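Local structure of succinylglutamate desuccinylase (Chromobacterium violaceum, 1YW4) at residues G57-V65 and A218-F229. The protein probably hydrolyses N-succinyl-L-glutamate to succinate and L-glutamate with a bound zinc ion, the last step of the arginine succinyltransferase pathway of arginine degradation. Residues are numbered along the deposited sequence; the frame is centred on the assembly and turned at random.
With ZN (zinc ion), chain C.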
loop_
_atom_site.group_PDB
_atom_site.type_symbol
_atom_site.label_atom_id
_atom_site.label_comp_id
_atom_site.label_asym_id
_atom_site.label_seq_id
_atom_site.Cartn_x
_atom_site.Cartn_y
_atom_site.Cartn_z
ATOM N N GLY A 57 -29.178 1.391 17.059
ATOM C CA GLY A 57 -29.816 1.484 18.364
ATOM C C GLY A 57 -29.320 0.631 19.514
ATOM O O GLY A 57 -29.624 0.931 20.672
ATOM N N ASN A 58 -28.558 -0.416 19.219
ATOM C CA ASN A 58 -28.048 -1.307 20.261
ATOM C C ASN A 58 -26.651 -0.920 20.745
ATOM O O ASN A 58 -26.117 -1.554 21.649
ATOM C CB ASN A 58 -28.030 -2.753 19.742
ATOM C CG ASN A 58 -27.107 -2.926 18.553
ATOM O OD1 ASN A 58 -27.146 -2.141 17.612
ATOM N ND2 ASN A 58 -26.274 -3.961 18.588
ATOM N N GLU A 59 -26.060 0.116 20.150
ATOM C CA GLU A 59 -24.713 0.560 20.542
ATOM C C GLU A 59 -24.894 1.771 21.457
ATOM O O GLU A 59 -24.695 2.916 21.056
ATOM C CB GLU A 59 -23.913 0.900 19.280
ATOM C CG GLU A 59 -24.204 -0.110 18.166
ATOM C CD GLU A 59 -23.392 0.080 16.901
ATOM O OE1 GLU A 59 -22.835 1.181 16.695
ATOM O OE2 GLU A 59 -23.331 -0.886 16.099
ATOM N N THR A 60 -25.251 1.483 22.707
ATOM C CA THR A 60 -25.569 2.502 23.697
ATOM C C THR A 60 -24.444 3.196 24.457
ATOM O O THR A 60 -24.639 4.298 24.950
ATOM C CB THR A 60 -26.567 1.938 24.723
ATOM O OG1 THR A 60 -25.899 1.019 25.601
ATOM C CG2 THR A 60 -27.685 1.209 24.004
ATOM N N ALA A 61 -23.277 2.571 24.559
ATOM C CA ALA A 61 -22.175 3.192 25.282
ATOM C C ALA A 61 -21.951 4.643 24.829
ATOM O O ALA A 61 -21.993 5.566 25.647
ATOM C CB ALA A 61 -20.884 2.371 25.111
ATOM N N PRO A 62 -21.715 4.873 23.522
ATOM C CA PRO A 62 -21.499 6.258 23.081
ATOM C C PRO A 62 -22.677 7.179 23.406
ATOM O O PRO A 62 -22.495 8.371 23.673
ATOM C CB PRO A 62 -21.270 6.117 21.573
ATOM C CG PRO A 62 -20.675 4.736 21.444
ATOM C CD PRO A 62 -21.557 3.936 22.397
ATOM N N ILE A 63 -23.888 6.623 23.370
ATOM C CA ILE A 63 -25.104 7.385 23.667
ATOM C C ILE A 63 -25.066 7.942 25.100
ATOM O O ILE A 63 -25.330 9.130 25.320
ATOM C CB ILE A 63 -26.367 6.498 23.495
ATOM C CG1 ILE A 63 -26.437 5.941 22.068
ATOM C CG2 ILE A 63 -27.615 7.303 23.797
ATOM C CD1 ILE A 63 -27.607 4.967 21.850
ATOM N N GLU A 64 -24.724 7.090 26.067
ATOM C CA GLU A 64 -24.648 7.512 27.468
ATOM C C GLU A 64 -23.539 8.544 27.668
ATOM O O GLU A 64 -23.711 9.488 28.433
ATOM C CB GLU A 64 -24.396 6.310 28.393
ATOM C CG GLU A 64 -25.402 5.171 28.237
ATOM C CD GLU A 64 -25.181 4.019 29.218
ATOM O OE1 GLU A 64 -24.025 3.572 29.372
ATOM O OE2 GLU A 64 -26.169 3.546 29.826
ATOM N N VAL A 65 -22.409 8.367 26.982
ATOM C CA VAL A 65 -21.290 9.303 27.104
ATOM C C VAL A 65 -21.669 10.681 26.561
ATOM O O VAL A 65 -21.337 11.710 27.154
ATOM C CB VAL A 65 -20.039 8.799 26.355
ATOM C CG1 VAL A 65 -18.958 9.895 26.333
ATOM C CG2 VAL A 65 -19.495 7.553 27.040
ATOM N N ALA A 218 -20.608 -3.611 22.255
ATOM C CA ALA A 218 -22.006 -3.199 22.274
ATOM C C ALA A 218 -22.681 -3.789 23.510
ATOM O O ALA A 218 -22.488 -4.961 23.838
ATOM C CB ALA A 218 -22.720 -3.667 21.012
ATOM N N ARG A 219 -23.467 -2.963 24.191
ATOM C CA ARG A 219 -24.170 -3.368 25.400
ATOM C C ARG A 219 -25.410 -2.500 25.558
ATOM O O ARG A 219 -25.444 -1.365 25.088
ATOM C CB ARG A 219 -23.271 -3.178 26.634
ATOM C CG ARG A 219 -22.125 -4.173 26.779
ATOM C CD ARG A 219 -22.590 -5.436 27.488
ATOM N NE ARG A 219 -21.483 -6.332 27.806
ATOM C CZ ARG A 219 -20.717 -6.931 26.902
ATOM N NH1 ARG A 219 -19.735 -7.728 27.292
ATOM N NH2 ARG A 219 -20.936 -6.744 25.608
ATOM N N PRO A 220 -26.451 -3.029 26.213
ATOM C CA PRO A 220 -27.680 -2.254 26.411
ATOM C C PRO A 220 -27.454 -1.185 27.481
ATOM O O PRO A 220 -26.447 -1.218 28.192
ATOM C CB PRO A 220 -28.681 -3.317 26.845
ATOM C CG PRO A 220 -27.819 -4.234 27.657
ATOM C CD PRO A 220 -26.568 -4.371 26.813
ATOM N N PHE A 221 -28.378 -0.231 27.579
ATOM C CA PHE A 221 -28.272 0.837 28.576
ATOM C C PHE A 221 -28.124 0.246 29.983
ATOM O O PHE A 221 -28.801 -0.721 30.329
ATOM C CB PHE A 221 -29.520 1.733 28.547
ATOM C CG PHE A 221 -29.640 2.587 27.311
ATOM C CD1 PHE A 221 -28.750 3.630 27.078
ATOM C CD2 PHE A 221 -30.656 2.354 26.390
ATOM C CE1 PHE A 221 -28.872 4.437 25.935
ATOM C CE2 PHE A 221 -30.787 3.149 25.246
ATOM C CZ PHE A 221 -29.896 4.193 25.018
ATOM N N GLY A 222 -27.233 0.830 30.783
ATOM C CA GLY A 222 -27.033 0.365 32.146
ATOM C C GLY A 222 -26.003 -0.736 32.305
ATOM O O GLY A 222 -25.668 -1.127 33.425
ATOM N N GLN A 223 -25.495 -1.235 31.187
ATOM C CA GLN A 223 -24.508 -2.296 31.221
ATOM C C GLN A 223 -23.197 -1.888 30.569
ATOM O O GLN A 223 -22.382 -2.739 30.227
ATOM C CB GLN A 223 -25.067 -3.551 30.551
ATOM C CG GLN A 223 -26.077 -4.309 31.414
ATOM C CD GLN A 223 -26.570 -5.557 30.730
ATOM O OE1 GLN A 223 -25.787 -6.280 30.120
ATOM N NE2 GLN A 223 -27.869 -5.822 30.823
ATOM N N ASN A 224 -22.993 -0.584 30.403
ATOM C CA ASN A 224 -21.764 -0.076 29.806
ATOM C C ASN A 224 -20.791 0.386 30.882
ATOM O O ASN A 224 -21.145 1.170 31.762
ATOM C CB ASN A 224 -22.056 1.109 28.868
ATOM C CG ASN A 224 -22.908 0.722 27.677
ATOM O OD1 ASN A 224 -22.508 -0.101 26.859
ATOM N ND2 ASN A 224 -24.089 1.320 27.575
ATOM N N ASP A 225 -19.559 -0.103 30.808
ATOM C CA ASP A 225 -18.528 0.289 31.758
ATOM C C ASP A 225 -17.975 1.619 31.231
ATOM O O ASP A 225 -16.989 1.643 30.495
ATOM C CB ASP A 225 -17.426 -0.780 31.791
ATOM C CG ASP A 225 -16.523 -0.658 33.006
ATOM O OD1 ASP A 225 -15.856 0.386 33.157
ATOM O OD2 ASP A 225 -16.479 -1.610 33.815
ATOM N N LEU A 226 -18.624 2.724 31.593
ATOM C CA LEU A 226 -18.201 4.041 31.123
ATOM C C LEU A 226 -16.731 4.346 31.390
ATOM O O LEU A 226 -16.199 5.342 30.895
ATOM C CB LEU A 226 -19.082 5.138 31.732
ATOM C CG LEU A 226 -20.562 5.087 31.318
ATOM C CD1 LEU A 226 -21.310 6.299 31.872
ATOM C CD2 LEU A 226 -20.659 5.056 29.797
ATOM N N SER A 227 -16.077 3.483 32.160
ATOM C CA SER A 227 -14.664 3.659 32.470
ATOM C C SER A 227 -13.843 3.269 31.246
ATOM O O SER A 227 -12.799 3.857 30.968
ATOM C CB SER A 227 -14.269 2.782 33.663
ATOM O OG SER A 227 -12.927 3.018 34.048
ATOM N N ARG A 228 -14.328 2.268 30.519
ATOM C CA ARG A 228 -13.650 1.797 29.319
ATOM C C ARG A 228 -13.750 2.822 28.191
ATOM O O ARG A 228 -13.185 2.620 27.117
ATOM C CB ARG A 228 -14.255 0.471 28.851
ATOM C CG ARG A 228 -14.064 -0.700 29.806
ATOM C CD ARG A 228 -12.592 -0.953 30.089
ATOM N NE ARG A 228 -11.786 -0.855 28.874
ATOM C CZ ARG A 228 -11.875 -1.686 27.841
ATOM N NH1 ARG A 228 -12.737 -2.696 27.866
ATOM N NH2 ARG A 228 -11.111 -1.497 26.772
ATOM N N PHE A 229 -14.469 3.915 28.438
ATOM C CA PHE A 229 -14.637 4.968 27.437
ATOM C C PHE A 229 -14.112 6.313 27.938
ATOM O O PHE A 229 -14.500 7.371 27.437
ATOM C CB PHE A 229 -16.119 5.104 27.051
ATOM C CG PHE A 229 -16.717 3.838 26.509
ATOM C CD1 PHE A 229 -17.160 2.840 27.369
ATOM C CD2 PHE A 229 -16.779 3.619 25.136
ATOM C CE1 PHE A 229 -17.653 1.631 26.869
ATOM C CE2 PHE A 229 -17.268 2.417 24.621
ATOM C CZ PHE A 229 -17.705 1.418 25.492
HETATM ZN ZN ZN C . -22.371 0.556 14.509
HETATM O O HOH W 1 -22.330 -0.235 23.967
HETATM O O HOH W 2 -24.155 2.001 31.229
HETATM O O HOH W 3 -20.572 -0.873 14.895
#
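With chi1 of T60 at 74°, OG1 sits between its backbone N and carbonyl carbon and faces N224, whose CG lies anti to the carbonyl carbon (chi1 -64°). The N224 amide spends both protons across the contact: ND2 donates to T60 OG1 at 2.7 Å, nearly in the amide plane, and to E64 OE1 at 2.9 Å, striking the carboxylate from above its plane. T60 OG1 in turn donates to R219 O, a contact modelled very short at 2.5 Å. The other carboxylate oxygen, E64 OE2, accepts G222 N on its syn side at 3.1 Å, within the type II turn from P220 to Q223. T60 CG2 stands 3.7 Å from the F221 ring centroid, just 5° off the normal, while I63 CG2 meets the ring edge; A61 CB lies over a face of F229, 3.3 Å from CZ. Water 1 bridges the segments, accepting from A61 N and R219 N. The adjoining E59 chelates zinc through both carboxylate oxygens, with H56 and H149 completing the protein ligands. The contact thus joins the loop after strand 209-215 to segment 57-65, which leads into helix 61-75, beside the HxxE...H zinc site of the AspA/AstE catalytic domain.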